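Local coordinates for protein Uly1 (Catenovulum maritimum, PDB 7DRQ) that acts as an ulvan lyase of polysaccharide lyase family 24, probably breaking down the algal polysaccharide ulvan, and carries bound calcium, at residues E415-V421 and R433-V439; G276-R280 and L319-A325; S151-A157 and T168-K172. One frame throughout, in Å; residues are numbered along the deposited sequence.

In the fold
Followed from the N terminus, the chain meets contact 3 first, where 168-172 returns to the edge of strand 150-152 and closes a short loop that holds neither helix nor strand. Contact 2 closes a much longer one: after strands 290-298 and 307-308, residues 319-325 come back to the end of strand 272-280. Contact 1 follows in the last part of the chain, closing the short hairpin of strands 418-425 and 432-436. The three lie in series, neither nesting nor crossing, and their centres are about 36 to 39 Å apart. Each belongs to a different antiparallel sheet, consistent with separate blades of a beta-propeller; contacts 2 and 3 lie on opposite sides of the chain's centre.

Contact 1. Residues E415-V421 and R433-V439; sequences EQGRPFV and RVYYAPV
Arg433 holds the Glu415 carboxylate with its two terminal nitrogens, one to each oxygen: Arg433 NH2 donates to Glu415 OE1 at 2.8 Å and Arg433 NH1 to Glu415 OE2 at 2.6 Å. The nitrogens come from above the carboxylate plane, yet both oxygens lie close to the guanidinium plane. That guanidinium also lies flat on Phe420, its plane turned 15° from the ring, as an off-centre cation-pi stack, while NH1 stands over the centre of the Tyr436 ring. Laid back toward the 415-418 turn by its chi1 of -170°, Tyr436 donates from OH to Glu415 O at 2.8 Å. Beneath, the strands pack closely. Val421 O takes both Val434 N and Tyr435 N, a classic beta bulge. Val421 CB meets Tyr435 CB at 3.8 Å, and both side chains also touch Ile2. Arg418 NE bonds Ala437 O firmly at 2.9 Å, its guanidinium resting on Tyr436. Beyond it the 438-439 end is exposed and touches little: Val439 CG2 merely meets the far face of the Arg418 guanidinium. Beside exposed Gln416 a water donates to both Glu415 OE2 and Tyr436 OH. A leucine in place of Arg433 would probably leave Glu415 without its mate and Phe420 without its flat cover. The Arg433 guanidinium faces two carboxylates, Glu415 and Glu422, and its charge probably helps keep both ionised.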
loop_
_atom_site.group_PDB
_atom_site.type_symbol
_atom_site.label_atom_id
_atom_site.label_comp_id
_atom_site.label_asym_id
_atom_site.label_seq_id
_atom_site.Cartn_x
_atom_site.Cartn_y
_atom_site.Cartn_z
ATOM N N GLU A 415 -15.506 -3.039 14.011
ATOM C CA GLU A 415 -16.941 -2.868 14.174
ATOM C C GLU A 415 -17.165 -2.236 15.536
ATOM O O GLU A 415 -16.758 -2.803 16.554
ATOM C CB GLU A 415 -17.676 -4.203 14.060
ATOM C CG GLU A 415 -19.189 -4.084 14.062
ATOM C CD GLU A 415 -19.852 -5.375 13.636
ATOM O OE1 GLU A 415 -19.935 -5.629 12.413
ATOM O OE2 GLU A 415 -20.266 -6.144 14.525
ATOM N N GLN A 416 -17.776 -1.051 15.545
ATOM C CA GLN A 416 -17.885 -0.234 16.751
ATOM C C GLN A 416 -16.532 -0.015 17.391
ATOM O O GLN A 416 -16.410 0.024 18.622
ATOM C CB GLN A 416 -18.867 -0.859 17.747
ATOM C CG GLN A 416 -20.313 -0.921 17.257
ATOM C CD GLN A 416 -21.217 -1.728 18.178
ATOM O OE1 GLN A 416 -22.436 -1.568 18.156
ATOM N NE2 GLN A 416 -20.620 -2.604 18.987
ATOM N N GLY A 417 -15.479 0.088 16.574
ATOM C CA GLY A 417 -14.133 0.303 17.048
ATOM C C GLY A 417 -13.371 -0.942 17.437
ATOM O O GLY A 417 -12.176 -0.845 17.738
ATOM N N ARG A 418 -14.010 -2.115 17.436
ATOM C CA ARG A 418 -13.399 -3.328 17.935
ATOM C C ARG A 418 -13.062 -4.268 16.786
ATOM O O ARG A 418 -13.867 -4.434 15.861
ATOM C CB ARG A 418 -14.337 -4.033 18.922
ATOM C CG ARG A 418 -14.902 -3.049 19.959
ATOM C CD ARG A 418 -15.240 -3.732 21.256
ATOM N NE ARG A 418 -16.261 -4.766 21.105
ATOM C CZ ARG A 418 -17.571 -4.548 21.143
ATOM N NH1 ARG A 418 -18.047 -3.319 21.303
ATOM N NH2 ARG A 418 -18.411 -5.565 21.016
ATOM N N PRO A 419 -11.877 -4.870 16.807
ATOM C CA PRO A 419 -11.483 -5.754 15.701
ATOM C C PRO A 419 -12.390 -6.976 15.598
ATOM O O PRO A 419 -12.768 -7.586 16.601
ATOM C CB PRO A 419 -10.047 -6.147 16.063
ATOM C CG PRO A 419 -9.547 -5.000 16.875
ATOM C CD PRO A 419 -10.745 -4.560 17.697
ATOM N N PHE A 420 -12.740 -7.331 14.363
ATOM C CA PHE A 420 -13.433 -8.577 14.092
ATOM C C PHE A 420 -12.721 -9.284 12.949
ATOM O O PHE A 420 -12.041 -8.651 12.142
ATOM C CB PHE A 420 -14.905 -8.364 13.721
ATOM C CG PHE A 420 -15.114 -7.681 12.398
ATOM C CD1 PHE A 420 -15.201 -8.421 11.220
ATOM C CD2 PHE A 420 -15.240 -6.304 12.325
ATOM C CE1 PHE A 420 -15.396 -7.793 10.006
ATOM C CE2 PHE A 420 -15.439 -5.670 11.104
ATOM C CZ PHE A 420 -15.517 -6.417 9.947
ATOM N N VAL A 421 -12.920 -10.599 12.884
ATOM C CA VAL A 421 -12.446 -11.427 11.778
ATOM C C VAL A 421 -13.611 -12.263 11.273
ATOM O O VAL A 421 -14.261 -12.965 12.054
ATOM C CB VAL A 421 -11.289 -12.351 12.189
ATOM C CG1 VAL A 421 -10.858 -13.209 10.989
ATOM C CG2 VAL A 421 -10.114 -11.552 12.751
ATOM N N ARG A 433 -18.511 -15.032 11.253
ATOM C CA ARG A 433 -17.672 -14.298 12.186
ATOM C C ARG A 433 -16.999 -15.265 13.155
ATOM O O ARG A 433 -17.664 -16.061 13.825
ATOM C CB ARG A 433 -18.465 -13.252 12.965
ATOM C CG ARG A 433 -17.520 -12.390 13.795
ATOM C CD ARG A 433 -18.109 -11.060 14.168
ATOM N NE ARG A 433 -18.298 -10.192 13.015
ATOM C CZ ARG A 433 -18.679 -8.925 13.112
ATOM N NH1 ARG A 433 -18.902 -8.394 14.309
ATOM N NH2 ARG A 433 -18.840 -8.191 12.027
ATOM N N VAL A 434 -15.674 -15.190 13.234
ATOM C CA VAL A 434 -14.886 -16.108 14.043
ATOM C C VAL A 434 -14.055 -15.395 15.095
ATOM O O VAL A 434 -13.385 -16.059 15.896
ATOM C CB VAL A 434 -13.991 -16.996 13.154
ATOM C CG1 VAL A 434 -14.839 -18.020 12.397
ATOM C CG2 VAL A 434 -13.252 -16.139 12.150
ATOM N N TYR A 435 -14.068 -14.065 15.115
ATOM C CA TYR A 435 -13.414 -13.301 16.169
ATOM C C TYR A 435 -14.099 -11.952 16.291
ATOM O O TYR A 435 -14.400 -11.308 15.284
ATOM C CB TYR A 435 -11.921 -13.101 15.884
ATOM C CG TYR A 435 -11.223 -12.268 16.935
ATOM C CD1 TYR A 435 -10.728 -12.860 18.091
ATOM C CD2 TYR A 435 -11.066 -10.896 16.775
ATOM C CE1 TYR A 435 -10.086 -12.111 19.057
ATOM C CE2 TYR A 435 -10.428 -10.129 17.744
ATOM C CZ TYR A 435 -9.939 -10.753 18.885
ATOM O OH TYR A 435 -9.306 -10.019 19.863
ATOM N N TYR A 436 -14.350 -11.531 17.530
ATOM C CA TYR A 436 -14.820 -10.174 17.780
ATOM C C TYR A 436 -14.374 -9.797 19.180
ATOM O O TYR A 436 -14.752 -10.470 20.146
ATOM C CB TYR A 436 -16.341 -10.065 17.635
ATOM C CG TYR A 436 -16.869 -8.640 17.650
ATOM C CD1 TYR A 436 -16.114 -7.585 17.140
ATOM C CD2 TYR A 436 -18.128 -8.349 18.171
ATOM C CE1 TYR A 436 -16.597 -6.282 17.154
ATOM C CE2 TYR A 436 -18.620 -7.051 18.188
ATOM C CZ TYR A 436 -17.852 -6.020 17.680
ATOM O OH TYR A 436 -18.351 -4.733 17.709
ATOM N N ALA A 437 -13.549 -8.755 19.279
ATOM C CA ALA A 437 -13.054 -8.323 20.575
ATOM C C ALA A 437 -14.239 -7.967 21.472
ATOM O O ALA A 437 -15.253 -7.455 20.992
ATOM C CB ALA A 437 -12.128 -7.117 20.428
ATOM N N PRO A 438 -14.130 -8.222 22.772
ATOM C CA PRO A 438 -15.290 -8.108 23.659
ATOM C C PRO A 438 -15.597 -6.682 24.076
ATOM O O PRO A 438 -14.758 -5.781 24.026
ATOM C CB PRO A 438 -14.869 -8.938 24.877
ATOM C CG PRO A 438 -13.385 -8.754 24.930
ATOM C CD PRO A 438 -12.942 -8.745 23.473
ATOM N N VAL A 439 -16.809 -6.500 24.559
ATOM C CA VAL A 439 -17.247 -5.237 25.089
ATOM C C VAL A 439 -16.264 -4.892 26.209
ATOM O O VAL A 439 -15.822 -5.757 26.897
ATOM C CB VAL A 439 -18.661 -5.398 25.659
ATOM C CG1 VAL A 439 -19.024 -4.265 26.561
ATOM C CG2 VAL A 439 -19.670 -5.635 24.559
HETATM O O HOH W 1 -21.209 -4.817 16.901
#

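Contact 2. Residues G276-R280 and L319-A325; sequences GFQRR and LVKADEA
Arg279 NH1 is held by two waters and, weakly, by Asp323 OD1. The waters sit in the guanidinium plane at its edge; one, 3.0 Å from Arg279 NH1, also accepts from Ala322 N, and the other accepts from Asp323 N, so the first amides of the short 3-10 segment 322-324 are tied to the arginine through solvent. The direct ion pair is slack. Arg279 NH2 stands 3.3 Å from Asp323 OD1 with the hydrogen well off line (128°), and the carboxylate is turned 54° from the guanidinium. A further water bridges the pair, accepting from Arg279 NH2 and donating to Asp323 OD2 at 2.6 Å. Each charge has a stronger partner elsewhere: Asp291 for the arginine, Arg329 for the aspartate. Together they form an alternating network that probably tempers the closeness of Arg279 and Arg329.

In this sheet, probably one propeller blade, strand 290-298 runs between strand 272-280 and strand 326-328, and the 319-325 loop leads into the latter. The contact therefore reaches across the middle strand, whose Phe294 touches Arg279, Ala322 and Asp323. Phe277, with CG in the crowded position between N and C (chi1 63°), meets the loop by its rim. Ala322 CB lies near the ring plane, 4.0 Å from Phe277 CE2, while Leu319 CD2 comes obliquely to within 4.2 Å of Phe277 CZ. The same methyl of Ala322 also touches Arg279 NH1 at 3.7 Å, placing it between the apolar and polar halves. The 3-10 turn is closed by Ala325 N donating to Ala322 O at 2.8 Å. On its outer side, Lys321 NZ pairs with Glu324 OE2.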
loop_
_atom_site.group_PDB
_atom_site.type_symbol
_atom_site.label_atom_id
_atom_site.label_comp_id
_atom_site.label_asym_id
_atom_site.label_seq_id
_atom_site.Cartn_x
_atom_site.Cartn_y
_atom_site.Cartn_z
ATOM N N GLY A 276 -3.649 -7.638 -9.335
ATOM C CA GLY A 276 -5.049 -7.369 -9.622
ATOM C C GLY A 276 -5.226 -5.870 -9.689
ATOM O O GLY A 276 -4.576 -5.129 -8.953
ATOM N N PHE A 277 -6.077 -5.419 -10.608
ATOM C CA PHE A 277 -6.190 -3.976 -10.763
ATOM C C PHE A 277 -7.486 -3.615 -11.470
ATOM O O PHE A 277 -8.165 -4.464 -12.053
ATOM C CB PHE A 277 -4.977 -3.394 -11.526
ATOM C CG PHE A 277 -4.840 -3.879 -12.942
ATOM C CD1 PHE A 277 -4.111 -5.028 -13.226
ATOM C CD2 PHE A 277 -5.397 -3.159 -14.002
ATOM C CE1 PHE A 277 -3.964 -5.475 -14.533
ATOM C CE2 PHE A 277 -5.248 -3.600 -15.326
ATOM C CZ PHE A 277 -4.525 -4.754 -15.587
ATOM N N GLN A 278 -7.828 -2.332 -11.377
ATOM C CA GLN A 278 -8.841 -1.707 -12.211
ATOM C C GLN A 278 -8.183 -0.610 -13.039
ATOM O O GLN A 278 -7.062 -0.183 -12.765
ATOM C CB GLN A 278 -10.001 -1.156 -11.352
ATOM C CG GLN A 278 -10.557 -2.246 -10.431
ATOM C CD GLN A 278 -11.847 -1.859 -9.725
ATOM O OE1 GLN A 278 -11.832 -1.167 -8.701
ATOM N NE2 GLN A 278 -12.973 -2.312 -10.265
ATOM N N ARG A 279 -8.884 -0.158 -14.069
ATOM C CA ARG A 279 -8.310 0.733 -15.066
ATOM C C ARG A 279 -9.026 2.078 -15.009
ATOM O O ARG A 279 -10.235 2.131 -14.785
ATOM C CB ARG A 279 -8.431 0.110 -16.468
ATOM C CG ARG A 279 -8.300 1.117 -17.616
ATOM C CD ARG A 279 -8.451 0.445 -18.990
ATOM N NE ARG A 279 -9.793 -0.096 -19.187
ATOM C CZ ARG A 279 -10.103 -1.013 -20.106
ATOM N NH1 ARG A 279 -9.162 -1.463 -20.921
ATOM N NH2 ARG A 279 -11.360 -1.436 -20.239
ATOM N N ARG A 280 -8.288 3.175 -15.177
ATOM C CA ARG A 280 -8.917 4.469 -15.392
ATOM C C ARG A 280 -8.586 4.899 -16.809
ATOM O O ARG A 280 -7.416 5.117 -17.136
ATOM C CB ARG A 280 -8.466 5.541 -14.394
ATOM C CG ARG A 280 -9.248 6.856 -14.589
ATOM C CD ARG A 280 -8.873 7.940 -13.566
ATOM N NE ARG A 280 -9.145 7.538 -12.187
ATOM C CZ ARG A 280 -8.957 8.320 -11.128
ATOM N NH1 ARG A 280 -8.532 9.566 -11.286
ATOM N NH2 ARG A 280 -9.208 7.860 -9.903
ATOM N N LEU A 319 2.163 -5.039 -20.682
ATOM C CA LEU A 319 0.787 -5.012 -21.160
ATOM C C LEU A 319 0.431 -3.652 -21.746
ATOM O O LEU A 319 0.797 -2.606 -21.202
ATOM C CB LEU A 319 -0.169 -5.341 -20.004
ATOM C CG LEU A 319 -1.617 -5.684 -20.331
ATOM C CD1 LEU A 319 -1.711 -6.870 -21.285
ATOM C CD2 LEU A 319 -2.415 -5.951 -19.016
ATOM N N VAL A 320 -0.317 -3.672 -22.848
ATOM C CA VAL A 320 -0.808 -2.460 -23.492
ATOM C C VAL A 320 -2.324 -2.352 -23.407
ATOM O O VAL A 320 -2.850 -1.272 -23.140
ATOM C CB VAL A 320 -0.344 -2.376 -24.960
ATOM C CG1 VAL A 320 -0.869 -1.090 -25.604
ATOM C CG2 VAL A 320 1.175 -2.447 -25.047
ATOM N N LYS A 321 -3.034 -3.459 -23.645
ATOM C CA LYS A 321 -4.494 -3.528 -23.608
ATOM C C LYS A 321 -4.907 -4.282 -22.349
ATOM O O LYS A 321 -4.755 -5.509 -22.281
ATOM C CB LYS A 321 -5.045 -4.256 -24.837
ATOM C CG LYS A 321 -4.792 -3.617 -26.194
ATOM C CD LYS A 321 -5.393 -4.529 -27.297
ATOM C CE LYS A 321 -4.405 -5.635 -27.763
ATOM N NZ LYS A 321 -4.648 -7.058 -27.267
ATOM N N ALA A 322 -5.462 -3.565 -21.370
ATOM C CA ALA A 322 -5.812 -4.202 -20.101
ATOM C C ALA A 322 -6.767 -5.383 -20.283
ATOM O O ALA A 322 -6.710 -6.346 -19.509
ATOM C CB ALA A 322 -6.422 -3.172 -19.144
ATOM N N ASP A 323 -7.640 -5.339 -21.298
ATOM C CA ASP A 323 -8.651 -6.381 -21.450
ATOM C C ASP A 323 -8.063 -7.780 -21.604
ATOM O O ASP A 323 -8.772 -8.755 -21.340
ATOM C CB ASP A 323 -9.564 -6.069 -22.642
ATOM C CG ASP A 323 -10.602 -5.000 -22.323
ATOM O OD1 ASP A 323 -10.607 -4.497 -21.177
ATOM O OD2 ASP A 323 -11.408 -4.652 -23.220
ATOM N N GLU A 324 -6.792 -7.914 -22.014
ATOM C CA GLU A 324 -6.160 -9.231 -21.995
ATOM C C GLU A 324 -6.265 -9.883 -20.630
ATOM O O GLU A 324 -6.314 -11.111 -20.529
ATOM C CB GLU A 324 -4.685 -9.138 -22.384
ATOM C CG GLU A 324 -4.457 -8.600 -23.785
ATOM C CD GLU A 324 -3.064 -8.915 -24.291
ATOM O OE1 GLU A 324 -2.475 -9.937 -23.844
ATOM O OE2 GLU A 324 -2.562 -8.137 -25.127
ATOM N N ALA A 325 -6.297 -9.076 -19.571
ATOM C CA ALA A 325 -6.304 -9.557 -18.194
ATOM C C ALA A 325 -7.677 -9.429 -17.539
ATOM O O ALA A 325 -7.792 -9.534 -16.320
ATOM C CB ALA A 325 -5.246 -8.807 -17.380
HETATM O O HOH W 2 -6.331 -0.802 -21.479
HETATM O O HOH W 3 -8.287 -3.186 -23.315
HETATM O O HOH W 4 -12.220 -2.193 -22.924
#

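Contact 3. Residues S151-A157 and T168-K172; sequences SYSLAGA and TQFVK
Val171 lies over one face of the Tyr152 ring, its CB 4.1 Å from the centroid in a CH-pi contact, with CG2 against CE2 and CG1 near the hydroxyl. Ser153 does the reverse: its CB stands over the centre of the Phe170 ring, 4.0 Å from the centroid. Between these pairs the backbones join. Val171 N donates to Tyr152 O at 2.9 Å and Leu154 N to Gln169 O at 2.8 Å, flanking the single bridge of Ser153 with Phe170. Bent at chi2 (-53°), the Gln169 side chain brings OE1 to 3.5 Å from Ala157 CB.

Further out, Leu154 O shapes the type II turn 154-157: Ser153 OG and Ala157 N approach it from either side of the carbonyl plane. Phe170 packs on Ile122 and Leu124 of the neighbouring strand and meets Phe91 edge-to-face. A water accepts from Tyr152 N and lies 2.7 Å from Val171 O, which also takes His186 NE2. Ser151 OG bonds the carbonyl of Tyr184, which in the sequence stands between the calcium ligands Asp183 and Lys185. Residues 169-171 thus run beside the edge of the 111-115, 122-126, 150-152 sheet, joined by one bridge, near a calcium site, as at the rim of a blade in a fold probably of the beta-propeller type.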
loop_
_atom_site.group_PDB
_atom_site.type_symbol
_atom_site.label_atom_id
_atom_site.label_comp_id
_atom_site.label_asym_id
_atom_site.label_seq_id
_atom_site.Cartn_x
_atom_site.Cartn_y
_atom_site.Cartn_z
ATOM N N SER A 151 15.862 4.829 1.912
ATOM C CA SER A 151 16.836 4.633 2.977
ATOM C C SER A 151 17.041 3.138 3.177
ATOM O O SER A 151 16.110 2.342 3.012
ATOM C CB SER A 151 16.373 5.299 4.291
ATOM O OG SER A 151 16.459 6.713 4.202
ATOM N N TYR A 152 18.269 2.749 3.517
ATOM C CA TYR A 152 18.552 1.329 3.656
ATOM C C TYR A 152 19.722 1.124 4.602
ATOM O O TYR A 152 20.490 2.043 4.897
ATOM C CB TYR A 152 18.832 0.656 2.302
ATOM C CG TYR A 152 20.115 1.098 1.637
ATOM C CD1 TYR A 152 20.181 2.300 0.924
ATOM C CD2 TYR A 152 21.262 0.324 1.715
ATOM C CE1 TYR A 152 21.367 2.706 0.299
ATOM C CE2 TYR A 152 22.454 0.724 1.095
ATOM C CZ TYR A 152 22.497 1.919 0.401
ATOM O OH TYR A 152 23.678 2.312 -0.212
ATOM N N SER A 153 19.856 -0.108 5.054
ATOM C CA SER A 153 20.731 -0.429 6.168
ATOM C C SER A 153 21.892 -1.307 5.720
ATOM O O SER A 153 21.949 -1.808 4.588
ATOM C CB SER A 153 19.939 -1.143 7.266
ATOM O OG SER A 153 19.851 -2.521 6.952
ATOM N N LEU A 154 22.823 -1.491 6.651
ATOM C CA LEU A 154 23.821 -2.533 6.534
ATOM C C LEU A 154 23.159 -3.901 6.509
ATOM O O LEU A 154 22.060 -4.104 7.038
ATOM C CB LEU A 154 24.782 -2.490 7.725
ATOM C CG LEU A 154 25.516 -1.179 7.987
ATOM C CD1 LEU A 154 26.239 -1.262 9.350
ATOM C CD2 LEU A 154 26.489 -0.942 6.847
ATOM N N ALA A 155 23.861 -4.855 5.908
ATOM C CA ALA A 155 23.497 -6.253 6.071
ATOM C C ALA A 155 23.606 -6.634 7.543
ATOM O O ALA A 155 24.513 -6.188 8.248
ATOM C CB ALA A 155 24.394 -7.146 5.206
ATOM N N GLY A 156 22.637 -7.421 8.012
ATOM C CA GLY A 156 22.580 -7.837 9.397
ATOM C C GLY A 156 21.880 -6.869 10.329
ATOM O O GLY A 156 21.750 -7.170 11.521
ATOM N N ALA A 157 21.423 -5.715 9.833
ATOM C CA ALA A 157 20.840 -4.718 10.733
ATOM C C ALA A 157 19.539 -5.194 11.353
ATOM O O ALA A 157 19.213 -4.790 12.480
ATOM C CB ALA A 157 20.596 -3.403 9.998
ATOM N N THR A 168 23.103 4.343 13.233
ATOM C CA THR A 168 24.396 3.791 12.836
ATOM C C THR A 168 24.238 2.636 11.851
ATOM O O THR A 168 25.132 2.390 11.028
ATOM C CB THR A 168 25.171 3.326 14.076
ATOM O OG1 THR A 168 25.395 4.443 14.943
ATOM C CG2 THR A 168 26.511 2.741 13.689
ATOM N N GLN A 169 23.103 1.935 11.900
ATOM C CA GLN A 169 22.843 0.813 11.010
ATOM C C GLN A 169 22.463 1.240 9.597
ATOM O O GLN A 169 22.414 0.387 8.704
ATOM C CB GLN A 169 21.719 -0.057 11.580
ATOM C CG GLN A 169 22.143 -0.820 12.828
ATOM C CD GLN A 169 23.410 -1.597 12.584
ATOM O OE1 GLN A 169 23.406 -2.595 11.873
ATOM N NE2 GLN A 169 24.516 -1.130 13.160
ATOM N N PHE A 170 22.202 2.516 9.365
ATOM C CA PHE A 170 21.699 2.947 8.071
ATOM C C PHE A 170 22.781 3.680 7.293
ATOM O O PHE A 170 23.717 4.243 7.869
ATOM C CB PHE A 170 20.438 3.801 8.232
ATOM C CG PHE A 170 19.217 2.962 8.479
ATOM C CD1 PHE A 170 18.982 2.424 9.742
ATOM C CD2 PHE A 170 18.373 2.619 7.429
ATOM C CE1 PHE A 170 17.885 1.611 9.971
ATOM C CE2 PHE A 170 17.274 1.809 7.636
ATOM C CZ PHE A 170 17.025 1.298 8.924
ATOM N N VAL A 171 22.652 3.627 5.974
ATOM C CA VAL A 171 23.715 4.028 5.059
ATOM C C VAL A 171 23.439 5.440 4.576
ATOM O O VAL A 171 22.371 5.723 4.018
ATOM C CB VAL A 171 23.833 3.055 3.877
ATOM C CG1 VAL A 171 24.964 3.516 2.944
ATOM C CG2 VAL A 171 24.067 1.642 4.371
ATOM N N LYS A 172 24.410 6.325 4.782
ATOM C CA LYS A 172 24.256 7.707 4.364
ATOM C C LYS A 172 24.390 7.850 2.851
ATOM O O LYS A 172 25.080 7.074 2.172
ATOM C CB LYS A 172 25.288 8.593 5.073
ATOM C CG LYS A 172 25.175 8.588 6.596
ATOM C CD LYS A 172 26.041 9.667 7.230
ATOM C CE LYS A 172 26.142 9.489 8.737
ATOM N NZ LYS A 172 26.864 10.626 9.388
HETATM O O HOH W 5 19.752 5.242 4.292
#